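Side-chain contact in endoglucanase (Uncultured bacterium, PDB 3X17), which probably hydrolyses internal beta-1,4-glucosidic bonds of cellulose, as a family 9 endoglucanase with an (alpha/alpha)6-barrel catalytic domain: residues A[184-189]-A[329-334]. Residues are numbered along the deposited sequence; the frame is centred on the assembly and turned at random.
Sequences VTTTAV and GPYDDR. With CA (calcium ion), chain E.
The methyl group of Thr186 sits over one face of the Tyr331 ring: CG2 lies 3.7 Å from the ring centroid, 28° off the normal, which meets the criterion for a CH-pi contact. It is displaced toward the phenol end, with Thr186 CG2 to Tyr331 CZ at 3.4 Å as the closest approach. Beside this, the root of Tyr331 leans on the first turn of helix 184-200, where Thr185 CB meets Tyr331 CB at 3.9 Å.

No hydrogen bond joins the two segments directly; a shared partner, Asp176, does so instead. In Thr186, chi1 of 43° sets CG2 beside the backbone N, over the ring, and turns OG1 to Asp176 OD1, while Tyr331 OH bonds the other side-chain oxygen, OD2. Thr185 OG1 turns to Asp274 of helix 272-288. Replacing Tyr331 with an alanine would probably open a gap above the Thr186 methyl and deprive Asp176 of its phenol partner. Two residues on, Asp333 binds a calcium ion through OD1 at 2.6 Å and OD2 at 2.5 Å, in a site completed by Asp335, Asp338, Asp339, Val377 and water, which probably helps to hold the loop just after the tyrosine. Asp176 belongs to the DAGDY sequence characteristic of family 9 cellulases; the apolar Thr186-Tyr331 pair, gripping both its oxygens, probably helps to orient its side chain as a second shell to the active-site region.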
loop_
_atom_site.group_PDB
_atom_site.type_symbol
_atom_site.label_atom_id
_atom_site.label_comp_id
_atom_site.label_asym_id
_atom_site.label_seq_id
_atom_site.Cartn_x
_atom_site.Cartn_y
_atom_site.Cartn_z
ATOM N N VAL A 184 9.437 2.357 12.473
ATOM C CA VAL A 184 8.146 2.481 13.128
ATOM C C VAL A 184 7.129 3.282 12.280
ATOM O O VAL A 184 5.906 3.051 12.361
ATOM C CB VAL A 184 8.272 3.121 14.509
ATOM C CG1 VAL A 184 6.889 3.621 14.968
ATOM C CG2 VAL A 184 8.792 2.098 15.511
ATOM N N THR A 185 7.639 4.158 11.421
ATOM C CA THR A 185 6.814 5.174 10.788
ATOM C C THR A 185 5.964 4.517 9.695
ATOM O O THR A 185 4.775 4.793 9.570
ATOM C CB THR A 185 7.702 6.332 10.218
ATOM O OG1 THR A 185 8.548 6.849 11.270
ATOM C CG2 THR A 185 6.839 7.469 9.660
ATOM N N THR A 186 6.538 3.532 9.011
ATOM C CA THR A 186 5.811 2.766 8.003
ATOM C C THR A 186 5.089 1.570 8.614
ATOM O O THR A 186 4.011 1.202 8.153
ATOM C CB THR A 186 6.764 2.249 6.888
ATOM O OG1 THR A 186 7.956 1.747 7.503
ATOM C CG2 THR A 186 7.127 3.371 5.888
ATOM N N THR A 187 5.710 0.925 9.600
ATOM C CA THR A 187 5.118 -0.242 10.238
ATOM C C THR A 187 3.780 0.100 10.861
ATOM O O THR A 187 2.832 -0.668 10.738
ATOM C CB THR A 187 6.035 -0.872 11.349
ATOM O OG1 THR A 187 7.190 -1.439 10.736
ATOM C CG2 THR A 187 5.300 -2.046 12.106
ATOM N N ALA A 188 3.699 1.256 11.514
ATOM C CA ALA A 188 2.475 1.650 12.189
ATOM C C ALA A 188 1.351 1.988 11.201
ATOM O O ALA A 188 0.240 1.454 11.321
ATOM C CB ALA A 188 2.742 2.796 13.185
ATOM N N VAL A 189 1.654 2.714 10.125
ATOM C CA VAL A 189 0.583 3.050 9.163
ATOM C C VAL A 189 0.194 1.828 8.346
ATOM O O VAL A 189 -0.915 1.755 7.804
ATOM C CB VAL A 189 0.947 4.227 8.207
ATOM C CG1 VAL A 189 1.326 5.468 8.982
ATOM C CG2 VAL A 189 2.024 3.838 7.172
ATOM N N GLY A 329 16.803 4.531 5.579
ATOM C CA GLY A 329 16.144 5.758 5.119
ATOM C C GLY A 329 15.670 6.590 6.293
ATOM O O GLY A 329 15.532 6.075 7.400
ATOM N N PRO A 330 15.411 7.893 6.064
ATOM C CA PRO A 330 15.083 8.810 7.171
ATOM C C PRO A 330 13.650 8.714 7.730
ATOM O O PRO A 330 13.437 8.908 8.933
ATOM C CB PRO A 330 15.321 10.202 6.554
ATOM C CG PRO A 330 15.162 9.992 5.080
ATOM C CD PRO A 330 15.672 8.602 4.800
ATOM N N TYR A 331 12.666 8.494 6.858
ATOM C CA TYR A 331 11.251 8.717 7.208
ATOM C C TYR A 331 11.121 9.926 8.118
ATOM O O TYR A 331 10.559 9.843 9.218
ATOM C CB TYR A 331 10.599 7.466 7.848
ATOM C CG TYR A 331 10.415 6.335 6.854
ATOM C CD1 TYR A 331 9.692 6.531 5.678
ATOM C CD2 TYR A 331 11.069 5.114 7.020
ATOM C CE1 TYR A 331 9.589 5.525 4.711
ATOM C CE2 TYR A 331 10.953 4.076 6.058
ATOM C CZ TYR A 331 10.217 4.295 4.908
ATOM O OH TYR A 331 10.081 3.299 3.944
ATOM N N ASP A 332 11.612 11.060 7.639
ATOM C CA ASP A 332 11.710 12.238 8.474
ATOM C C ASP A 332 10.394 13.032 8.407
ATOM O O ASP A 332 10.282 14.056 7.688
ATOM C CB ASP A 332 12.920 13.089 8.052
ATOM C CG ASP A 332 12.947 13.370 6.568
ATOM O OD1 ASP A 332 12.407 12.558 5.772
ATOM O OD2 ASP A 332 13.466 14.436 6.196
ATOM N N ASP A 333 9.367 12.487 9.056
ATOM C CA ASP A 333 8.038 13.100 9.088
ATOM C C ASP A 333 8.104 14.297 10.045
ATOM O O ASP A 333 8.351 14.131 11.235
ATOM C CB ASP A 333 7.008 12.080 9.573
ATOM C CG ASP A 333 5.646 12.702 9.898
ATOM O OD1 ASP A 333 5.397 13.896 9.611
ATOM O OD2 ASP A 333 4.822 11.981 10.496
ATOM N N ARG A 334 8.059 15.496 9.491
ATOM C CA ARG A 334 8.450 16.694 10.252
ATOM C C ARG A 334 7.281 17.458 10.905
ATOM O O ARG A 334 7.458 18.580 11.390
ATOM C CB ARG A 334 9.383 17.594 9.409
ATOM C CG ARG A 334 10.576 16.767 8.884
ATOM C CD ARG A 334 11.778 17.542 8.382
ATOM N NE ARG A 334 12.834 17.563 9.394
ATOM C CZ ARG A 334 14.024 16.988 9.280
ATOM N NH1 ARG A 334 14.366 16.323 8.187
ATOM N NH2 ARG A 334 14.873 17.069 10.291
HETATM CA CA CA E . 2.974 13.641 10.415
HETATM O O HOH W 1 2.517 15.501 8.825
#